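Local coordinates for methylmalonyl-CoA carboxyltransferase 12S subunit (Propionibacterium freudenreichii, PDB 1ON3), which transfers the carboxyl group of methylmalonyl-CoA to the biotin of the 1.3S subunit, leaving propanoyl-CoA, and builds the hexameric core of the transcarboxylase complex, at residues L6-A9 against G14-E17; S152-M157 against G180-S185; D280-P283 against G289-V292. All coordinates share one frame; numbering follows the deposited sequence.

Contact 1. Residues L6-A9 against G14-E17; sequences LKLA and GRVE
The Arg15 guanidinium has Leu8 CD1 over one face, set toward the rim and 3.3 Å from NH1, while Ala9 O comes to its edge. That carbonyl accepts the one hydrogen bond between the segments, from Arg15 NE at 2.7 Å with an N-H...O angle of 152°; the oxygen sits 17° out of the guanidinium plane. Arg15 CG lies beside its own backbone N (chi1 -69°), and from there the chain runs extended to NE, which carries the flat group off the helix and back across residues 8 and 9. On the way, CG passes 3.3 Å from Ala9 O. The carbonyl at the edge and the leucine methyl over one face help set the turn of the guanidinium, together with the second subunit. Nearer the helix backbone, Ala9 CB packs 3.6 Å from Gly14 C, and any CB at position 14 would be tight against that methyl. Residues 6-9 are an extended N-terminal tail folded back on the helix that follows. Gln18, one turn further on, bonds to Lys7 O and Ala9 N, and Thr11 OG1 bonds to Gly14 N in the first turn. The contact lies at the surface of its own chain, where this tail meets helix 12-27, against a second subunit: Arg15 NH1 bonds to Pro432 O there, and Leu6 and Leu8 pack on Tyr478 of that neighbour.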
ATOM      1  N   LEU E   6      20.378 -46.468  15.616  1.00 46.65           N
ATOM      2  CA  LEU E   6      19.428 -47.550  15.387  1.00 40.93           C
ATOM      3  C   LEU E   6      19.559 -48.164  13.999  1.00 36.20           C
ATOM      4  O   LEU E   6      19.641 -47.444  13.007  1.00 30.54           O
ATOM      5  CB  LEU E   6      18.003 -47.019  15.575  1.00 40.89           C
ATOM      6  CG  LEU E   6      16.865 -48.000  15.308  1.00 42.51           C
ATOM      7  CD1 LEU E   6      16.914 -49.121  16.332  1.00 43.89           C
ATOM      8  CD2 LEU E   6      15.535 -47.271  15.369  1.00 43.60           C
ATOM      9  N   LYS E   7      19.576 -49.494  13.934  1.00 28.70           N
ATOM     10  CA  LYS E   7      19.680 -50.196  12.658  1.00 29.75           C
ATOM     11  C   LYS E   7      18.276 -50.497  12.135  1.00 24.92           C
ATOM     12  O   LYS E   7      17.433 -51.025  12.856  1.00 22.41           O
ATOM     13  CB  LYS E   7      20.449 -51.511  12.827  1.00 33.77           C
ATOM     14  CG  LYS E   7      21.796 -51.361  13.504  1.00 39.27           C
ATOM     15  CD  LYS E   7      22.740 -50.469  12.711  1.00 42.20           C
ATOM     16  CE  LYS E   7      24.077 -50.303  13.430  1.00 43.14           C
ATOM     17  NZ  LYS E   7      23.939 -49.679  14.780  1.00 42.24           N
ATOM     18  N   LEU E   8      18.034 -50.163  10.877  1.00 24.46           N
ATOM     19  CA  LEU E   8      16.729 -50.386  10.267  1.00 25.63           C
ATOM     20  C   LEU E   8      16.456 -51.850   9.983  1.00 27.63           C
ATOM     21  O   LEU E   8      17.364 -52.594   9.607  1.00 26.02           O
ATOM     22  CB  LEU E   8      16.629 -49.622   8.952  1.00 25.85           C
ATOM     23  CG  LEU E   8      16.734 -48.101   8.990  1.00 23.80           C
ATOM     24  CD1 LEU E   8      16.683 -47.575   7.573  1.00 25.51           C
ATOM     25  CD2 LEU E   8      15.604 -47.529   9.823  1.00 28.07           C
ATOM     26  N   ALA E   9      15.195 -52.246  10.134  1.00 25.67           N
ATOM     27  CA  ALA E   9      14.786 -53.615   9.863  1.00 23.89           C
ATOM     28  C   ALA E   9      14.929 -53.848   8.360  1.00 26.33           C
ATOM     29  O   ALA E   9      14.862 -52.907   7.567  1.00 22.52           O
ATOM     30  CB  ALA E   9      13.343 -53.825  10.305  1.00 23.63           C
ATOM     31  N   GLY E  14       8.734 -54.860   8.470  1.00 24.72           N
ATOM     32  CA  GLY E  14       9.551 -54.843   9.667  1.00 19.12           C
ATOM     33  C   GLY E  14       9.812 -53.408  10.100  1.00 17.94           C
ATOM     34  O   GLY E  14       9.772 -53.086  11.290  1.00 17.90           O
ATOM     35  N   ARG E  15      10.069 -52.534   9.132  1.00 21.03           N
ATOM     36  CA  ARG E  15      10.349 -51.136   9.443  1.00 16.05           C
ATOM     37  C   ARG E  15       9.123 -50.393   9.945  1.00 18.26           C
ATOM     38  O   ARG E  15       9.250 -49.471  10.748  1.00 17.28           O
ATOM     39  CB  ARG E  15      10.930 -50.423   8.223  1.00 18.76           C
ATOM     40  CG  ARG E  15      12.331 -50.884   7.871  1.00 22.39           C
ATOM     41  CD  ARG E  15      12.898 -50.061   6.734  1.00 25.61           C
ATOM     42  NE  ARG E  15      14.122 -50.643   6.197  1.00 21.10           N
ATOM     43  CZ  ARG E  15      14.981 -49.987   5.426  1.00 25.29           C
ATOM     44  NH1 ARG E  15      14.753 -48.717   5.105  1.00 23.09           N
ATOM     45  NH2 ARG E  15      16.069 -50.597   4.973  1.00 18.36           N
ATOM     46  N   VAL E  16       7.939 -50.778   9.471  1.00 16.11           N
ATOM     47  CA  VAL E  16       6.714 -50.130   9.938  1.00 18.20           C
ATOM     48  C   VAL E  16       6.462 -50.532  11.398  1.00 20.45           C
ATOM     49  O   VAL E  16       6.026 -49.717  12.211  1.00 20.40           O
ATOM     50  CB  VAL E  16       5.495 -50.521   9.058  1.00 20.56           C
ATOM     51  CG1 VAL E  16       4.206 -50.098   9.726  1.00 22.35           C
ATOM     52  CG2 VAL E  16       5.613 -49.837   7.672  1.00 20.74           C
ATOM     53  N   GLU E  17       6.742 -51.790  11.731  1.00 16.78           N
ATOM     54  CA  GLU E  17       6.557 -52.259  13.104  1.00 20.12           C
ATOM     55  C   GLU E  17       7.608 -51.603  14.007  1.00 16.15           C
ATOM     56  O   GLU E  17       7.314 -51.179  15.127  1.00 15.90           O
ATOM     57  CB  GLU E  17       6.696 -53.786  13.176  1.00 23.81           C
ATOM     58  CG  GLU E  17       5.512 -54.551  12.586  1.00 39.65           C
ATOM     59  CD  GLU E  17       5.749 -56.056  12.538  1.00 45.34           C
ATOM     60  OE1 GLU E  17       4.800 -56.798  12.190  1.00 50.19           O
ATOM     61  OE2 GLU E  17       6.883 -56.496  12.840  1.00 48.88           O
TER

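Contact 2. Residues S152-M157 against G180-S185; sequences SGYGKM and GGASYS. With MCA (methylmalonyl-coenzyme A), chain T.
Tyr154 and Met157, on one side of helix 147-164, pack against the turn that follows strand 177-179 in the crotonase-like fold of this carboxyltransferase; that turn starts a short helix and binds the substrate's carboxylate through a backbone N-H. It begins at Gly180, whose backbone angles call for glycine and where a CB would also run into OS5 of methylmalonyl-CoA. Next, Gly181 N donates an almost straight hydrogen bond (177°) to OS5, 2.7 Å away. Gly413 N of a third subunit also bonds to the ligand, so this site lies between two chains. Ala182 meets the helix at Tyr154: its CB lies 3.2 Å from Tyr154 OH and 3.6 Å from Tyr154 CZ, approaching the ring obliquely. The edge of the same ring looks toward the thioester oxygen OS1, which lies 4.1 Å from CE1, so the tyrosine stands beside both the turn and the substrate. Cutting Tyr154 back to an alanine removes the ring and hydroxyl, which would probably leave Ala182 CB without its neighbour and open a gap beside the loop that holds OS5. Ser183 turns back on the start of the loop, its OG bonded to Gly180 O at 3.0 Å in the carbonyl plane. Tyr184 faces elsewhere, its ring meeting Phe373 of the third subunit. At Ser185 the hydroxyl is held by Asn161 and Tyr137, and Met157, with CG anti to the backbone N (chi1 -176°) and the chain bent at its last torsion, reaches across to set SD 3.4 Å from Ser185 OG.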
ATOM      1  N   SER E 152      20.447 -19.141  24.525  1.00 10.60           N
ATOM      2  CA  SER E 152      20.056 -18.633  23.211  1.00 12.10           C
ATOM      3  C   SER E 152      18.662 -19.127  22.808  1.00 13.04           C
ATOM      4  O   SER E 152      17.922 -18.419  22.139  1.00 11.43           O
ATOM      5  CB  SER E 152      21.089 -19.063  22.161  1.00 15.03           C
ATOM      6  OG  SER E 152      20.758 -18.571  20.873  1.00 17.50           O
ATOM      7  N   GLY E 153      18.314 -20.345  23.210  1.00 10.68           N
ATOM      8  CA  GLY E 153      17.001 -20.882  22.888  1.00 10.40           C
ATOM      9  C   GLY E 153      15.907 -19.994  23.478  1.00 15.64           C
ATOM     10  O   GLY E 153      14.888 -19.733  22.825  1.00 10.53           O
ATOM     11  N   TYR E 154      16.097 -19.544  24.717  1.00 12.80           N
ATOM     12  CA  TYR E 154      15.113 -18.658  25.347  1.00 12.44           C
ATOM     13  C   TYR E 154      15.045 -17.320  24.628  1.00 13.31           C
ATOM     14  O   TYR E 154      13.963 -16.758  24.470  1.00 11.83           O
ATOM     15  CB  TYR E 154      15.440 -18.444  26.829  1.00 13.98           C
ATOM     16  CG  TYR E 154      14.872 -19.520  27.739  1.00 15.24           C
ATOM     17  CD1 TYR E 154      15.192 -19.556  29.093  1.00 15.83           C
ATOM     18  CD2 TYR E 154      13.989 -20.490  27.248  1.00 19.88           C
ATOM     19  CE1 TYR E 154      14.644 -20.533  29.946  1.00 17.91           C
ATOM     20  CE2 TYR E 154      13.442 -21.466  28.088  1.00 19.31           C
ATOM     21  CZ  TYR E 154      13.774 -21.478  29.437  1.00 19.58           C
ATOM     22  OH  TYR E 154      13.226 -22.435  30.270  1.00 23.18           O
ATOM     23  N   GLY E 155      16.199 -16.801  24.209  1.00  8.60           N
ATOM     24  CA  GLY E 155      16.204 -15.547  23.471  1.00 10.12           C
ATOM     25  C   GLY E 155      15.315 -15.672  22.235  1.00 13.93           C
ATOM     26  O   GLY E 155      14.480 -14.802  21.972  1.00 11.15           O
ATOM     27  N   LYS E 156      15.476 -16.761  21.479  1.00 11.45           N
ATOM     28  CA  LYS E 156      14.661 -16.968  20.275  1.00 12.38           C
ATOM     29  C   LYS E 156      13.181 -17.095  20.626  1.00  9.95           C
ATOM     30  O   LYS E 156      12.325 -16.555  19.921  1.00 10.90           O
ATOM     31  CB  LYS E 156      15.126 -18.207  19.499  1.00 12.00           C
ATOM     32  CG  LYS E 156      16.550 -18.070  18.888  1.00 16.79           C
ATOM     33  CD  LYS E 156      16.933 -19.313  18.081  1.00 17.53           C
ATOM     34  CE  LYS E 156      18.294 -19.167  17.416  1.00 19.67           C
ATOM     35  NZ  LYS E 156      19.398 -18.958  18.393  1.00 19.18           N
ATOM     36  N   MET E 157      12.875 -17.790  21.718  1.00  8.09           N
ATOM     37  CA  MET E 157      11.484 -17.935  22.132  1.00 10.48           C
ATOM     38  C   MET E 157      10.835 -16.596  22.515  1.00 11.77           C
ATOM     39  O   MET E 157       9.684 -16.329  22.134  1.00 12.44           O
ATOM     40  CB  MET E 157      11.357 -18.894  23.313  1.00 13.06           C
ATOM     41  CG  MET E 157       9.897 -19.147  23.708  1.00 15.91           C
ATOM     42  SD  MET E 157       9.688 -20.266  25.105  1.00 19.32           S
ATOM     43  CE  MET E 157      10.399 -21.775  24.389  1.00 16.86           C
ATOM     44  N   GLY E 180      12.762 -19.397  37.057  1.00  9.76           N
ATOM     45  CA  GLY E 180      13.654 -18.461  36.410  1.00 12.98           C
ATOM     46  C   GLY E 180      13.124 -17.665  35.230  1.00 15.58           C
ATOM     47  O   GLY E 180      11.918 -17.478  35.062  1.00 12.69           O
ATOM     48  N   GLY E 181      14.057 -17.193  34.413  1.00 15.26           N
ATOM     49  CA  GLY E 181      13.721 -16.403  33.241  1.00 16.72           C
ATOM     50  C   GLY E 181      12.722 -17.047  32.303  1.00 14.55           C
ATOM     51  O   GLY E 181      12.115 -16.351  31.498  1.00 17.89           O
ATOM     52  N   ALA E 182      12.557 -18.364  32.387  1.00 13.36           N
ATOM     53  CA  ALA E 182      11.581 -19.059  31.546  1.00 13.99           C
ATOM     54  C   ALA E 182      10.234 -18.336  31.678  1.00 17.62           C
ATOM     55  O   ALA E 182       9.444 -18.278  30.734  1.00 16.66           O
ATOM     56  CB  ALA E 182      11.430 -20.502  32.002  1.00 10.71           C
ATOM     57  N   SER E 183       9.992 -17.784  32.867  1.00 17.69           N
ATOM     58  CA  SER E 183       8.760 -17.061  33.182  1.00 15.32           C
ATOM     59  C   SER E 183       8.434 -15.890  32.246  1.00 12.96           C
ATOM     60  O   SER E 183       7.276 -15.507  32.119  1.00 12.22           O
ATOM     61  CB  SER E 183       8.819 -16.543  34.626  1.00 14.18           C
ATOM     62  OG  SER E 183       8.964 -17.615  35.545  1.00 14.18           O
ATOM     63  N   TYR E 184       9.437 -15.318  31.590  1.00 10.63           N
ATOM     64  CA  TYR E 184       9.171 -14.197  30.693  1.00 11.75           C
ATOM     65  C   TYR E 184       8.375 -14.589  29.439  1.00 10.08           C
ATOM     66  O   TYR E 184       7.688 -13.752  28.858  1.00  9.21           O
ATOM     67  CB  TYR E 184      10.481 -13.501  30.319  1.00 10.21           C
ATOM     68  CG  TYR E 184      11.106 -12.747  31.477  1.00  9.45           C
ATOM     69  CD1 TYR E 184      12.426 -12.995  31.871  1.00 11.20           C
ATOM     70  CD2 TYR E 184      10.373 -11.787  32.190  1.00  8.60           C
ATOM     71  CE1 TYR E 184      13.000 -12.306  32.954  1.00 10.89           C
ATOM     72  CE2 TYR E 184      10.930 -11.099  33.262  1.00 10.03           C
ATOM     73  CZ  TYR E 184      12.253 -11.366  33.644  1.00 15.92           C
ATOM     74  OH  TYR E 184      12.814 -10.697  34.725  1.00 12.46           O
ATOM     75  N   SER E 185       8.451 -15.854  29.026  1.00  9.75           N
ATOM     76  CA  SER E 185       7.687 -16.292  27.853  1.00 10.36           C
ATOM     77  C   SER E 185       6.184 -16.169  28.205  1.00 12.33           C
ATOM     78  O   SER E 185       5.410 -15.567  27.455  1.00  9.53           O
ATOM     79  CB  SER E 185       8.073 -17.726  27.462  1.00 10.55           C
ATOM     80  OG  SER E 185       7.380 -18.139  26.291  1.00 14.02           O
TER
HETATM   81  C8  MCA T4005      15.554 -29.315  36.977  1.00 26.78           C
HETATM   82  N9  MCA T4005      16.402 -30.309  36.479  1.00 26.50           N
HETATM   83  C4  MCA T4005      17.267 -29.632  35.635  1.00 25.32           C
HETATM   84  C5  MCA T4005      16.865 -28.276  35.691  1.00 23.13           C
HETATM   85  N7  MCA T4005      15.789 -28.103  36.542  1.00 27.11           N
HETATM   86  N3  MCA T4005      18.316 -30.149  34.875  1.00 24.33           N
HETATM   87  C2  MCA T4005      18.966 -29.176  34.148  1.00 26.44           C
HETATM   88  N1  MCA T4005      18.666 -27.834  34.123  1.00 20.20           N
HETATM   89  C6  MCA T4005      17.610 -27.342  34.888  1.00 24.32           C
HETATM   90  N6  MCA T4005      17.351 -26.032  34.828  1.00 22.38           N
HETATM   91  C1' MCA T4005      16.458 -31.652  36.693  1.00 28.98           C
HETATM   92  C2' MCA T4005      16.921 -31.912  38.130  1.00 31.38           C
HETATM   93  O2' MCA T4005      18.318 -31.912  38.222  1.00 31.99           O
HETATM   94  C3' MCA T4005      16.232 -33.220  38.434  1.00 33.99           C
HETATM   95  O3' MCA T4005      17.057 -34.294  38.018  1.00 36.81           O
HETATM   96  C4' MCA T4005      14.898 -33.184  37.665  1.00 32.66           C
HETATM   97  O4' MCA T4005      15.144 -32.204  36.585  1.00 29.91           O
HETATM   98  C5' MCA T4005      13.618 -32.649  38.423  1.00 36.16           C
HETATM   99  O5' MCA T4005      13.963 -32.328  39.534  1.00 39.16           O
HETATM  100  P1  MCA T4005      13.845 -32.348  40.916  1.00 41.19           P
HETATM  101  O11 MCA T4005      14.811 -31.646  41.585  1.00 41.47           O
HETATM  102  O12 MCA T4005      13.874 -33.682  40.972  1.00 44.18           O
HETATM  103  O6  MCA T4005      12.481 -31.646  41.491  1.00 41.27           O
HETATM  104  P2  MCA T4005      11.473 -30.971  42.041  1.00 39.96           P
HETATM  105  O21 MCA T4005      12.007 -31.362  43.259  1.00 33.06           O
HETATM  106  O22 MCA T4005      10.151 -31.144  41.590  1.00 37.61           O
HETATM  107  O7  MCA T4005      11.912 -29.441  41.852  1.00 32.22           O
HETATM  108  CPB MCA T4005      12.112 -28.914  40.791  1.00 28.92           C
HETATM  109  CPA MCA T4005      12.581 -27.492  40.539  1.00 30.41           C
HETATM  110  CP7 MCA T4005      14.080 -27.797  40.763  1.00 28.74           C
HETATM  111  CP9 MCA T4005      11.858 -26.444  41.421  1.00 31.15           C
HETATM  112  CP8 MCA T4005      12.264 -27.156  39.061  1.00 29.07           C
HETATM  113  OP3 MCA T4005      14.543 -28.654  39.992  1.00 21.39           O
HETATM  114  CP6 MCA T4005      15.068 -26.785  40.645  1.00 30.61           C
HETATM  115  OP2 MCA T4005      14.923 -25.725  41.357  1.00 30.36           O
HETATM  116  NP2 MCA T4005      16.192 -26.955  39.701  1.00 29.75           N
HETATM  117  CP5 MCA T4005      16.679 -25.732  39.157  1.00 32.11           C
HETATM  118  CP4 MCA T4005      16.320 -24.401  38.778  1.00 30.40           C
HETATM  119  CP3 MCA T4005      17.152 -23.457  38.052  1.00 28.58           C
HETATM  120  OP1 MCA T4005      18.321 -23.383  38.738  1.00 23.40           O
HETATM  121  NP1 MCA T4005      17.025 -22.619  36.853  1.00 26.10           N
HETATM  122  CP2 MCA T4005      18.228 -21.874  36.603  1.00 33.50           C
HETATM  123  CP1 MCA T4005      18.050 -21.218  35.300  1.00 32.44           C
HETATM  124  P3  MCA T4005      17.155 -35.936  38.100  1.00 42.31           P
HETATM  125  O31 MCA T4005      17.394 -35.801  39.573  1.00 38.68           O
HETATM  126  O32 MCA T4005      18.389 -36.356  37.356  1.00 44.08           O
HETATM  127  O33 MCA T4005      15.929 -36.773  37.834  1.00 40.06           O
HETATM  128  S   MCA T4005      19.209 -20.349  34.800  1.00 22.29           S
HETATM  129  CS1 MCA T4005      18.148 -20.141  33.571  1.00 21.15           C
HETATM  130  OS1 MCA T4005      16.989 -20.570  33.310  1.00 15.98           O
HETATM  131  CS2 MCA T4005      18.000 -18.766  33.333  1.00 18.10           C
HETATM  132  CS3 MCA T4005      18.307 -18.330  32.121  1.00 19.20           C
HETATM  133  CS4 MCA T4005      17.452 -17.529  34.104  1.00 19.62           C
HETATM  134  OS4 MCA T4005      17.833 -16.384  33.853  1.00 18.80           O
HETATM  135  OS5 MCA T4005      16.629 -17.787  34.972  1.00 20.19           O

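Contact 3. Residues D280-P283 against G289-V292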
ATOM      1  N   ASP E 280     -32.921  -1.447  40.128  1.00 24.13           N
ATOM      2  CA  ASP E 280     -32.705  -1.544  41.570  1.00 26.75           C
ATOM      3  C   ASP E 280     -31.343  -1.995  42.062  1.00 26.49           C
ATOM      4  O   ASP E 280     -31.083  -1.979  43.266  1.00 30.74           O
ATOM      5  CB  ASP E 280     -33.784  -2.447  42.167  1.00 31.36           C
ATOM      6  CG  ASP E 280     -35.177  -2.065  41.702  1.00 33.25           C
ATOM      7  OD1 ASP E 280     -35.524  -0.874  41.812  1.00 34.22           O
ATOM      8  OD2 ASP E 280     -35.917  -2.951  41.225  1.00 36.87           O
ATOM      9  N   ILE E 281     -30.465  -2.384  41.149  1.00 22.70           N
ATOM     10  CA  ILE E 281     -29.153  -2.864  41.549  1.00 22.17           C
ATOM     11  C   ILE E 281     -28.255  -1.768  42.098  1.00 21.75           C
ATOM     12  O   ILE E 281     -27.591  -1.962  43.115  1.00 22.56           O
ATOM     13  CB  ILE E 281     -28.444  -3.553  40.372  1.00 21.76           C
ATOM     14  CG1 ILE E 281     -29.290  -4.729  39.881  1.00 26.94           C
ATOM     15  CG2 ILE E 281     -27.068  -4.028  40.807  1.00 21.72           C
ATOM     16  CD1 ILE E 281     -28.807  -5.351  38.574  1.00 26.35           C
ATOM     17  N   VAL E 282     -28.241  -0.623  41.419  1.00 17.94           N
ATOM     18  CA  VAL E 282     -27.430   0.517  41.817  1.00 17.18           C
ATOM     19  C   VAL E 282     -28.232   1.443  42.735  1.00 21.62           C
ATOM     20  O   VAL E 282     -29.179   2.096  42.301  1.00 19.06           O
ATOM     21  CB  VAL E 282     -26.966   1.322  40.573  1.00 17.52           C
ATOM     22  CG1 VAL E 282     -25.982   2.408  40.982  1.00 20.44           C
ATOM     23  CG2 VAL E 282     -26.347   0.384  39.553  1.00 20.85           C
ATOM     24  N   PRO E 283     -27.849   1.519  44.016  1.00 22.62           N
ATOM     25  CA  PRO E 283     -28.522   2.362  45.015  1.00 23.93           C
ATOM     26  C   PRO E 283     -28.498   3.843  44.630  1.00 29.23           C
ATOM     27  O   PRO E 283     -27.533   4.312  44.023  1.00 24.82           O
ATOM     28  CB  PRO E 283     -27.703   2.115  46.282  1.00 23.22           C
ATOM     29  CG  PRO E 283     -27.131   0.759  46.072  1.00 24.55           C
ATOM     30  CD  PRO E 283     -26.716   0.807  44.624  1.00 21.58           C
ATOM     31  N   GLY E 289     -22.626   0.697  48.300  1.00 18.47           N
ATOM     32  CA  GLY E 289     -22.004   0.073  47.145  1.00 18.19           C
ATOM     33  C   GLY E 289     -22.888  -1.051  46.637  1.00 19.95           C
ATOM     34  O   GLY E 289     -24.056  -1.152  47.012  1.00 18.33           O
ATOM     35  N   TYR E 290     -22.330  -1.900  45.787  1.00 16.69           N
ATOM     36  CA  TYR E 290     -23.054  -3.028  45.210  1.00 16.31           C
ATOM     37  C   TYR E 290     -22.036  -3.798  44.386  1.00 17.60           C
ATOM     38  O   TYR E 290     -20.904  -3.354  44.257  1.00 17.89           O
ATOM     39  CB  TYR E 290     -24.184  -2.531  44.300  1.00 15.71           C
ATOM     40  CG  TYR E 290     -23.727  -1.660  43.147  1.00 19.16           C
ATOM     41  CD1 TYR E 290     -23.531  -2.193  41.867  1.00 13.83           C
ATOM     42  CD2 TYR E 290     -23.484  -0.297  43.338  1.00 14.28           C
ATOM     43  CE1 TYR E 290     -23.099  -1.382  40.806  1.00 13.50           C
ATOM     44  CE2 TYR E 290     -23.063   0.520  42.289  1.00 17.30           C
ATOM     45  CZ  TYR E 290     -22.871  -0.022  41.029  1.00 16.68           C
ATOM     46  OH  TYR E 290     -22.477   0.805  40.002  1.00 11.09           O
ATOM     47  N   ASP E 291     -22.431  -4.947  43.846  1.00 15.61           N
ATOM     48  CA  ASP E 291     -21.528  -5.743  43.015  1.00 17.18           C
ATOM     49  C   ASP E 291     -21.895  -5.450  41.572  1.00 13.91           C
ATOM     50  O   ASP E 291     -22.987  -5.793  41.129  1.00 17.02           O
ATOM     51  CB  ASP E 291     -21.699  -7.233  43.275  1.00 17.29           C
ATOM     52  CG  ASP E 291     -20.567  -8.058  42.679  1.00 20.87           C
ATOM     53  OD1 ASP E 291     -20.110  -7.725  41.563  1.00 15.85           O
ATOM     54  OD2 ASP E 291     -20.145  -9.047  43.319  1.00 18.69           O
ATOM     55  N   VAL E 292     -20.984  -4.821  40.837  1.00 16.03           N
ATOM     56  CA  VAL E 292     -21.261  -4.463  39.455  1.00 11.31           C
ATOM     57  C   VAL E 292     -21.485  -5.666  38.535  1.00  9.04           C
ATOM     58  O   VAL E 292     -22.048  -5.527  37.456  1.00 16.92           O
ATOM     59  CB  VAL E 292     -20.133  -3.551  38.894  1.00 14.05           C
ATOM     60  CG1 VAL E 292     -18.850  -4.353  38.669  1.00 13.42           C
ATOM     61  CG2 VAL E 292     -20.599  -2.873  37.616  1.00 12.28           C
TER
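Val282 lies over the Tyr290 ring, and this pair is the tight, buried half of the contact. CG2 makes a CH-pi contact over the face, 4.2 Å from the centroid and 26° off the ring normal, while the other methyl, CG1, sits 3.7 Å from CE2; both methyls lie on the same face, spread over the hydroxyl-bearing end. Pro283 follows the same ring at its base, CD coming obliquely to within 3.6 Å of Tyr290 CD2. Ile281 crosses the tyrosine at about a right angle and adds a more distant touch, CG2 to CD1 at 4.1 Å, with its carbonyl oxygen 3.7 Å from Tyr290 CB. Tyr290 CG stands between its own backbone N and carbonyl carbon (chi1 59°), which brings the ring back under residues 281-283. The hydroxyl at the far end is buried and satisfied by Asp369. Toward solvent the contact thins out. Gly289 is exposed and offers little more than its carbonyl oxygen, 3.7 Å from Pro283 CG, and Asp291 barely takes part. Its carboxylate instead caps a backbone N just past the segment, pairs with Arg293 in a salt bridge and bonds to Gln334. No hydrogen bond joins the two segments; they meet mostly through apolar side chains, while Tyr290 O and Pro283 O bond to Ser336 and Arg408. The loop links helix 278-281 to helix 293-299, on which Ile281 also packs, and it lies at the C-terminal ends of neighbouring strands of the second sheet: Asp369 comes from strand 364-370, Arg408 and Trp431 follow strands 402-407 and 427-430, and Gln334 and Ser336 follow strand 326-333.

Along the chain the three contacts come in series and none touches another. Contact 1, at the N-terminal end, is peripheral, its centre about 37 Å from that of contact 2 and about 70 Å from that of contact 3. Contact 2 lies beside the first seven-stranded sheet, contact 3 at the strand ends of the second, which has the same strand order, as expected of a duplicated domain; their centres are about 45 Å apart, on opposite sides of the chain's centre. Contacts 1 and 2 both meet other subunits, one through the tail and first helix, the other at the substrate site; contact 3 packs the loop between helices 278-281 and 293-299.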